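Local coordinates for protein CghA (Chaetomium globosum, PDB 6KBC) that is a two-domain beta protein of the Diels-Alderase family (calycin clan) that binds WK1 in a pocket between its domains, at residues A316-D320 / G361-S365; H345-W350 / W385-E390. One frame throughout, in Å; residues are numbered along the deposited sequence.

Contact 1: residues A316-D320 / G361-S365. With WK1 ((2S)-3-[(2S,4E)-4-[[(1R,2S,4aR,6S,8R,8aS)-2-[(E)-but-2-en-2-yl]-6,8-dimethyl-1,2,4a,5,6,7,8,8a-octahydronaphthalen-1-yl]-oxidanyl-methylidene]-3,5-bis(oxidanylidene)pyrrolidin-2-yl]-2-methyl-2-oxidanyl-propanoic acid), chain B.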
loop_
_atom_site.group_PDB
_atom_site.type_symbol
_atom_site.label_atom_id
_atom_site.label_comp_id
_atom_site.label_asym_id
_atom_site.label_seq_id
_atom_site.Cartn_x
_atom_site.Cartn_y
_atom_site.Cartn_z
ATOM N N ALA A 316 -12.182 12.554 -9.266
ATOM C CA ALA A 316 -10.913 13.033 -8.737
ATOM C C ALA A 316 -10.634 14.453 -9.238
ATOM O O ALA A 316 -11.208 14.906 -10.225
ATOM C CB ALA A 316 -9.771 12.092 -9.130
ATOM N N LYS A 317 -9.747 15.158 -8.524
ATOM C CA LYS A 317 -9.639 16.611 -8.599
ATOM C C LYS A 317 -8.448 17.080 -9.410
ATOM O O LYS A 317 -8.352 18.276 -9.682
ATOM C CB LYS A 317 -9.479 17.236 -7.201
ATOM C CG LYS A 317 -10.597 16.962 -6.201
ATOM C CD LYS A 317 -11.922 17.474 -6.687
ATOM C CE LYS A 317 -12.898 17.622 -5.526
ATOM N NZ LYS A 317 -14.231 18.058 -6.026
ATOM N N TYR A 318 -7.508 16.197 -9.735
ATOM C CA TYR A 318 -6.231 16.671 -10.249
ATOM C C TYR A 318 -6.082 16.322 -11.718
ATOM O O TYR A 318 -6.939 16.709 -12.510
ATOM C CB TYR A 318 -5.101 16.124 -9.383
ATOM C CG TYR A 318 -5.190 16.642 -7.966
ATOM C CD1 TYR A 318 -4.819 17.955 -7.673
ATOM C CD2 TYR A 318 -5.637 15.831 -6.925
ATOM C CE1 TYR A 318 -4.894 18.455 -6.382
ATOM C CE2 TYR A 318 -5.719 16.323 -5.620
ATOM C CZ TYR A 318 -5.348 17.640 -5.363
ATOM O OH TYR A 318 -5.425 18.137 -4.081
ATOM N N ARG A 319 -5.023 15.614 -12.114
ATOM C CA ARG A 319 -4.796 15.423 -13.546
ATOM C C ARG A 319 -5.944 14.653 -14.191
ATOM O O ARG A 319 -6.512 15.085 -15.203
ATOM C CB ARG A 319 -3.471 14.704 -13.801
ATOM C CG ARG A 319 -3.166 14.603 -15.293
ATOM C CD ARG A 319 -2.013 13.665 -15.583
ATOM N NE ARG A 319 -2.366 12.282 -15.254
ATOM C CZ ARG A 319 -1.488 11.364 -14.874
ATOM N NH1 ARG A 319 -0.205 11.684 -14.754
ATOM N NH2 ARG A 319 -1.898 10.130 -14.591
ATOM N N ASP A 320 -6.293 13.509 -13.624
ATOM C CA ASP A 320 -7.311 12.633 -14.186
ATOM C C ASP A 320 -8.603 12.837 -13.425
ATOM O O ASP A 320 -8.647 12.658 -12.206
ATOM C CB ASP A 320 -6.881 11.168 -14.109
ATOM C CG ASP A 320 -5.530 10.949 -14.736
ATOM O OD1 ASP A 320 -5.267 11.603 -15.775
ATOM O OD2 ASP A 320 -4.749 10.130 -14.209
ATOM N N GLY A 361 -1.145 20.140 -13.770
ATOM C CA GLY A 361 -1.191 19.799 -12.358
ATOM C C GLY A 361 -1.527 18.333 -12.133
ATOM O O GLY A 361 -2.286 17.718 -12.885
ATOM N N THR A 362 -0.925 17.767 -11.098
ATOM C CA THR A 362 -1.116 16.369 -10.747
ATOM C C THR A 362 -1.359 16.277 -9.250
ATOM O O THR A 362 -1.106 17.222 -8.491
ATOM C CB THR A 362 0.092 15.509 -11.128
ATOM O OG1 THR A 362 1.269 16.074 -10.541
ATOM C CG2 THR A 362 0.262 15.405 -12.656
ATOM N N GLY A 363 -1.833 15.117 -8.820
ATOM C CA GLY A 363 -2.200 15.004 -7.429
ATOM C C GLY A 363 -2.091 13.580 -6.937
ATOM O O GLY A 363 -1.771 12.649 -7.683
ATOM N N ASN A 364 -2.368 13.442 -5.644
ATOM C CA ASN A 364 -2.286 12.195 -4.898
ATOM C C ASN A 364 -3.602 12.117 -4.132
ATOM O O ASN A 364 -3.854 12.941 -3.248
ATOM C CB ASN A 364 -1.071 12.209 -3.969
ATOM C CG ASN A 364 -0.996 10.985 -3.055
ATOM O OD1 ASN A 364 -1.900 10.143 -3.018
ATOM N ND2 ASN A 364 0.104 10.879 -2.324
ATOM N N SER A 365 -4.472 11.191 -4.525
ATOM C CA SER A 365 -5.820 11.140 -3.992
ATOM C C SER A 365 -6.079 9.753 -3.436
ATOM O O SER A 365 -5.751 8.742 -4.068
ATOM C CB SER A 365 -6.870 11.466 -5.046
ATOM O OG SER A 365 -6.578 12.696 -5.689
HETATM O O WK1 B . 1.071 12.006 2.951
HETATM C C17 WK1 B . 0.379 11.020 2.968
HETATM O O1 WK1 B . -0.327 10.749 3.898
HETATM C C19 WK1 B . 0.368 10.101 1.816
HETATM O O2 WK1 B . 1.108 10.577 0.745
HETATM C C18 WK1 B . -1.037 9.973 1.313
HETATM C C20 WK1 B . 0.989 8.845 2.361
HETATM C C22 WK1 B . 0.720 7.692 1.483
HETATM N N WK1 B . 1.095 6.372 1.952
HETATM C C21 WK1 B . 1.714 5.714 0.978
HETATM O O5 WK1 B . 2.141 4.481 1.125
HETATM C C23 WK1 B . 1.279 7.717 0.150
HETATM O O4 WK1 B . 1.216 8.728 -0.691
HETATM C C24 WK1 B . 1.897 6.501 -0.251
HETATM C C16 WK1 B . 2.515 6.201 -1.538
HETATM O O3 WK1 B . 2.499 7.117 -2.428
HETATM C C9 WK1 B . 3.007 4.848 -1.836
HETATM C C8 WK1 B . 1.687 4.169 -2.302
HETATM C C12 WK1 B . 0.397 4.489 -1.576
HETATM C C13 WK1 B . -0.080 3.738 -0.609
HETATM C C90 WK1 B . -1.350 4.083 0.091
HETATM C C14 WK1 B . -0.383 5.698 -1.951
HETATM C C7 WK1 B . 1.402 4.440 -3.748
HETATM C C6 WK1 B . 2.329 4.185 -4.632
HETATM C C3 WK1 B . 3.705 3.916 -4.113
HETATM C C4 WK1 B . 4.074 4.772 -2.918
HETATM C C5 WK1 B . 5.345 4.187 -2.333
HETATM C C11 WK1 B . 5.880 5.087 -1.264
HETATM C C2 WK1 B . 4.809 3.863 -5.136
HETATM C C1 WK1 B . 5.900 3.067 -4.492
HETATM C C10 WK1 B . 7.028 2.691 -5.395
HETATM C C WK1 B . 6.427 3.877 -3.348
HETATM O O HOH W 1 -8.920 13.973 -6.209
#
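Between strands 302-308 and 324-330 the chain runs as an irregular loop, and within it Ala316 turns CB toward the start of strand 363-375. At Lys317 the backbone N gives a hydrogen bond to a water (2.7 Å to its O), which also sits 2.7 Å from Ser365 OG, so one solvent molecule bridges loop and strand. Tyr318 makes the main contact: one face of its ring covers Gly363, whose CA stands 3.8 Å from the ring centroid in a CH-pi contact; a CB on that residue would clash with Tyr318 CD2. Ser365 OG meets the ring edge, 3.5 Å from CD2 of Tyr318. The loop covers the start of strand 363-375 in the mixed sheet of the calycin-like C-terminal domain, while Asn364, pointing away from it, donates from ND2 to O4 of WK1 (2.9 Å) and accepts at OD1 from Trp350. Arg319 packs CB against Gly361 O at 3.4 Å, then leads its guanidinium off to Asp320, with NH2 2.9 Å from OD2 of Asp320, and to Asp241.

Contact 2: residues H345-W350 / W385-E390. With WK1 ((2S)-3-[(2S,4E)-4-[[(1R,2S,4aR,6S,8R,8aS)-2-[(E)-but-2-en-2-yl]-6,8-dimethyl-1,2,4a,5,6,7,8,8a-octahydronaphthalen-1-yl]-oxidanyl-methylidene]-3,5-bis(oxidanylidene)pyrrolidin-2-yl]-2-methyl-2-oxidanyl-propanoic acid), chain B.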
loop_
_atom_site.group_PDB
_atom_site.type_symbol
_atom_site.label_atom_id
_atom_site.label_comp_id
_atom_site.label_asym_id
_atom_site.label_seq_id
_atom_site.Cartn_x
_atom_site.Cartn_y
_atom_site.Cartn_z
ATOM N N HIS A 345 -15.271 5.640 -6.783
ATOM C CA HIS A 345 -14.968 6.552 -5.690
ATOM C C HIS A 345 -16.220 6.850 -4.881
ATOM O O HIS A 345 -17.157 7.478 -5.390
ATOM C CB HIS A 345 -14.395 7.859 -6.232
ATOM C CG HIS A 345 -13.102 7.685 -6.971
ATOM N ND1 HIS A 345 -12.679 8.565 -7.945
ATOM C CD2 HIS A 345 -12.136 6.741 -6.867
ATOM C CE1 HIS A 345 -11.512 8.164 -8.418
ATOM N NE2 HIS A 345 -11.151 7.067 -7.769
ATOM N N HIS A 346 -16.226 6.416 -3.623
ATOM C CA HIS A 346 -17.358 6.606 -2.735
ATOM C C HIS A 346 -17.133 7.729 -1.740
ATOM O O HIS A 346 -18.034 8.532 -1.506
ATOM C CB HIS A 346 -17.669 5.306 -1.982
ATOM C CG HIS A 346 -18.812 5.441 -1.030
ATOM N ND1 HIS A 346 -20.127 5.441 -1.445
ATOM C CD2 HIS A 346 -18.839 5.621 0.314
ATOM C CE1 HIS A 346 -20.914 5.606 -0.396
ATOM N NE2 HIS A 346 -20.158 5.713 0.684
ATOM N N GLN A 347 -15.942 7.819 -1.168
ATOM C CA GLN A 347 -15.638 8.860 -0.204
ATOM C C GLN A 347 -14.254 9.387 -0.499
ATOM O O GLN A 347 -13.309 8.603 -0.617
ATOM C CB GLN A 347 -15.694 8.349 1.252
ATOM C CG GLN A 347 -15.413 9.459 2.253
ATOM C CD GLN A 347 -15.395 8.985 3.704
ATOM O OE1 GLN A 347 -15.710 7.827 4.009
ATOM N NE2 GLN A 347 -15.009 9.886 4.603
ATOM N N ALA A 348 -14.144 10.707 -0.585
ATOM C CA ALA A 348 -12.854 11.362 -0.755
ATOM C C ALA A 348 -12.093 11.302 0.559
ATOM O O ALA A 348 -12.509 11.892 1.556
ATOM C CB ALA A 348 -13.050 12.811 -1.189
ATOM N N TRP A 349 -10.974 10.595 0.559
ATOM C CA TRP A 349 -10.239 10.329 1.785
ATOM C C TRP A 349 -9.124 11.349 1.991
ATOM O O TRP A 349 -9.075 12.038 3.015
ATOM C CB TRP A 349 -9.696 8.902 1.700
ATOM C CG TRP A 349 -9.035 8.372 2.938
ATOM C CD1 TRP A 349 -8.724 9.054 4.081
ATOM C CD2 TRP A 349 -8.574 7.037 3.126
ATOM N NE1 TRP A 349 -8.110 8.206 4.985
ATOM C CE2 TRP A 349 -8.003 6.964 4.418
ATOM C CE3 TRP A 349 -8.590 5.888 2.328
ATOM C CZ2 TRP A 349 -7.455 5.792 4.924
ATOM C CZ3 TRP A 349 -8.038 4.718 2.837
ATOM C CH2 TRP A 349 -7.476 4.684 4.116
ATOM N N TRP A 350 -8.214 11.445 1.026
ATOM C CA TRP A 350 -7.200 12.483 1.023
ATOM C C TRP A 350 -7.043 12.980 -0.404
ATOM O O TRP A 350 -7.451 12.319 -1.361
ATOM C CB TRP A 350 -5.862 11.987 1.607
ATOM C CG TRP A 350 -5.087 11.039 0.733
ATOM C CD1 TRP A 350 -4.285 11.358 -0.336
ATOM C CD2 TRP A 350 -5.010 9.622 0.883
ATOM N NE1 TRP A 350 -3.724 10.217 -0.862
ATOM C CE2 TRP A 350 -4.158 9.137 -0.138
ATOM C CE3 TRP A 350 -5.580 8.709 1.783
ATOM C CZ2 TRP A 350 -3.871 7.788 -0.288
ATOM C CZ3 TRP A 350 -5.290 7.360 1.630
ATOM C CH2 TRP A 350 -4.442 6.914 0.600
ATOM N N TRP A 385 -16.169 -3.343 -0.753
ATOM C CA TRP A 385 -15.579 -2.076 -0.370
ATOM C C TRP A 385 -14.068 -2.212 -0.413
ATOM O O TRP A 385 -13.514 -3.303 -0.278
ATOM C CB TRP A 385 -16.048 -1.669 1.031
ATOM C CG TRP A 385 -17.495 -1.431 1.023
ATOM C CD1 TRP A 385 -18.492 -2.318 1.346
ATOM C CD2 TRP A 385 -18.129 -0.242 0.600
ATOM N NE1 TRP A 385 -19.719 -1.725 1.165
ATOM C CE2 TRP A 385 -19.524 -0.448 0.704
ATOM C CE3 TRP A 385 -17.654 0.991 0.139
ATOM C CZ2 TRP A 385 -20.446 0.536 0.373
ATOM C CZ3 TRP A 385 -18.572 1.975 -0.175
ATOM C CH2 TRP A 385 -19.955 1.736 -0.067
ATOM N N GLY A 386 -13.405 -1.085 -0.581
ATOM C CA GLY A 386 -11.962 -1.109 -0.619
ATOM C C GLY A 386 -11.424 0.294 -0.537
ATOM O O GLY A 386 -12.160 1.251 -0.292
ATOM N N MET A 387 -10.122 0.409 -0.738
ATOM C CA MET A 387 -9.524 1.724 -0.779
ATOM C C MET A 387 -8.636 1.784 -2.005
ATOM O O MET A 387 -8.137 0.757 -2.476
ATOM C CB MET A 387 -8.704 2.016 0.477
ATOM C CG MET A 387 -7.623 1.022 0.727
ATOM S SD MET A 387 -6.689 1.394 2.225
ATOM C CE MET A 387 -7.962 1.129 3.487
ATOM N N THR A 388 -8.468 2.989 -2.543
ATOM C CA THR A 388 -7.494 3.210 -3.590
ATOM C C THR A 388 -6.640 4.410 -3.221
ATOM O O THR A 388 -7.094 5.343 -2.550
ATOM C CB THR A 388 -8.128 3.449 -5.002
ATOM O OG1 THR A 388 -8.927 4.632 -4.984
ATOM C CG2 THR A 388 -8.974 2.258 -5.449
ATOM N N GLY A 389 -5.385 4.348 -3.637
ATOM C CA GLY A 389 -4.493 5.478 -3.565
ATOM C C GLY A 389 -4.073 5.734 -4.991
ATOM O O GLY A 389 -3.502 4.847 -5.630
ATOM N N GLU A 390 -4.372 6.924 -5.509
ATOM C CA GLU A 390 -4.255 7.215 -6.937
ATOM C C GLU A 390 -3.307 8.392 -7.065
ATOM O O GLU A 390 -3.680 9.524 -6.749
ATOM C CB GLU A 390 -5.628 7.511 -7.542
ATOM C CG GLU A 390 -6.644 6.427 -7.150
ATOM C CD GLU A 390 -8.015 6.647 -7.748
ATOM O OE1 GLU A 390 -8.915 5.863 -7.400
ATOM O OE2 GLU A 390 -8.194 7.578 -8.570
HETATM O O WK1 B . 1.071 12.006 2.951
HETATM C C17 WK1 B . 0.379 11.020 2.968
HETATM O O1 WK1 B . -0.327 10.749 3.898
HETATM C C19 WK1 B . 0.368 10.101 1.816
HETATM O O2 WK1 B . 1.108 10.577 0.745
HETATM C C18 WK1 B . -1.037 9.973 1.313
HETATM C C20 WK1 B . 0.989 8.845 2.361
HETATM C C22 WK1 B . 0.720 7.692 1.483
HETATM N N WK1 B . 1.095 6.372 1.952
HETATM C C21 WK1 B . 1.714 5.714 0.978
HETATM O O5 WK1 B . 2.141 4.481 1.125
HETATM C C23 WK1 B . 1.279 7.717 0.150
HETATM O O4 WK1 B . 1.216 8.728 -0.691
HETATM C C24 WK1 B . 1.897 6.501 -0.251
HETATM C C16 WK1 B . 2.515 6.201 -1.538
HETATM O O3 WK1 B . 2.499 7.117 -2.428
HETATM C C9 WK1 B . 3.007 4.848 -1.836
HETATM C C8 WK1 B . 1.687 4.169 -2.302
HETATM C C12 WK1 B . 0.397 4.489 -1.576
HETATM C C13 WK1 B . -0.080 3.738 -0.609
HETATM C C90 WK1 B . -1.350 4.083 0.091
HETATM C C14 WK1 B . -0.383 5.698 -1.951
HETATM C C7 WK1 B . 1.402 4.440 -3.748
HETATM C C6 WK1 B . 2.329 4.185 -4.632
HETATM C C3 WK1 B . 3.705 3.916 -4.113
HETATM C C4 WK1 B . 4.074 4.772 -2.918
HETATM C C5 WK1 B . 5.345 4.187 -2.333
HETATM C C11 WK1 B . 5.880 5.087 -1.264
HETATM C C2 WK1 B . 4.809 3.863 -5.136
HETATM C C1 WK1 B . 5.900 3.067 -4.492
HETATM C C10 WK1 B . 7.028 2.691 -5.395
HETATM C C WK1 B . 6.427 3.877 -3.348
#
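Trp349, Trp385 and His345 give up the most surface here, and each meets the other segment in its own way. Trp349, its CA-to-CB bond directed toward 385-390, presents its ring edge to Met387, CZ3 lying 3.6 Å from SD of Met387; this is a Met-aromatic contact with the sulfur beside the ring, not above it. At the start of 385-390, Trp385 turns its edge onto the face of His346 in an edge-to-face pair, the His346 ring and the six-membered ring of Trp385 having centroids 4.9 Å apart and planes at 78°. The polar link belongs to His345: NE2 donates to OE1 of Glu390 at 2.6 Å, a His-carboxylate hydrogen bond, and OE1 of Glu390 also accepts from Thr388 OG1 at 2.7 Å. Near WK1, Trp350 brings CZ2 to 4.1 Å from CA of Gly389, lays one ring face against C18 of the ligand and hydrogen-bonds through NE1 to Asn364. The backbones stay well apart, strands 348-350 and 385-390 crossing at -53° with axes 9.1 Å from each other, because strand 363-375 pairs with both. A classic bulge of His346 and Gln347 opposite Val368 falls at the corner, and a second, Trp349 and Trp350 opposite Gly366, follows; there Trp349 reaches strands 60-69 and 77-85 of the N-terminal sheet, while Met387 touches strands 46-54 and 60-69.

How the contacts relate
Both contacts lie in the C-terminal domain, where strand 363-375 supplies a segment of contact 1 and pairs with all three strands of contact 2. Contact 1 is only partly buried, a loop laid on a strand end with no direct hydrogen bond across it; contact 2 is buried, side chains reaching across from strands 338-346 and 348-353 to 382-392 with aromatic, sulfur and His-carboxylate contacts, and it borders the N-terminal sheet. The two touch where Ser365 O lies 2.7 Å from Glu390 N and Asn364 OD1 2.8 Å from Trp350 NE1, both probable hydrogen bonds. Each also reaches WK1, through a polar amide in contact 1 and an indole face in contact 2.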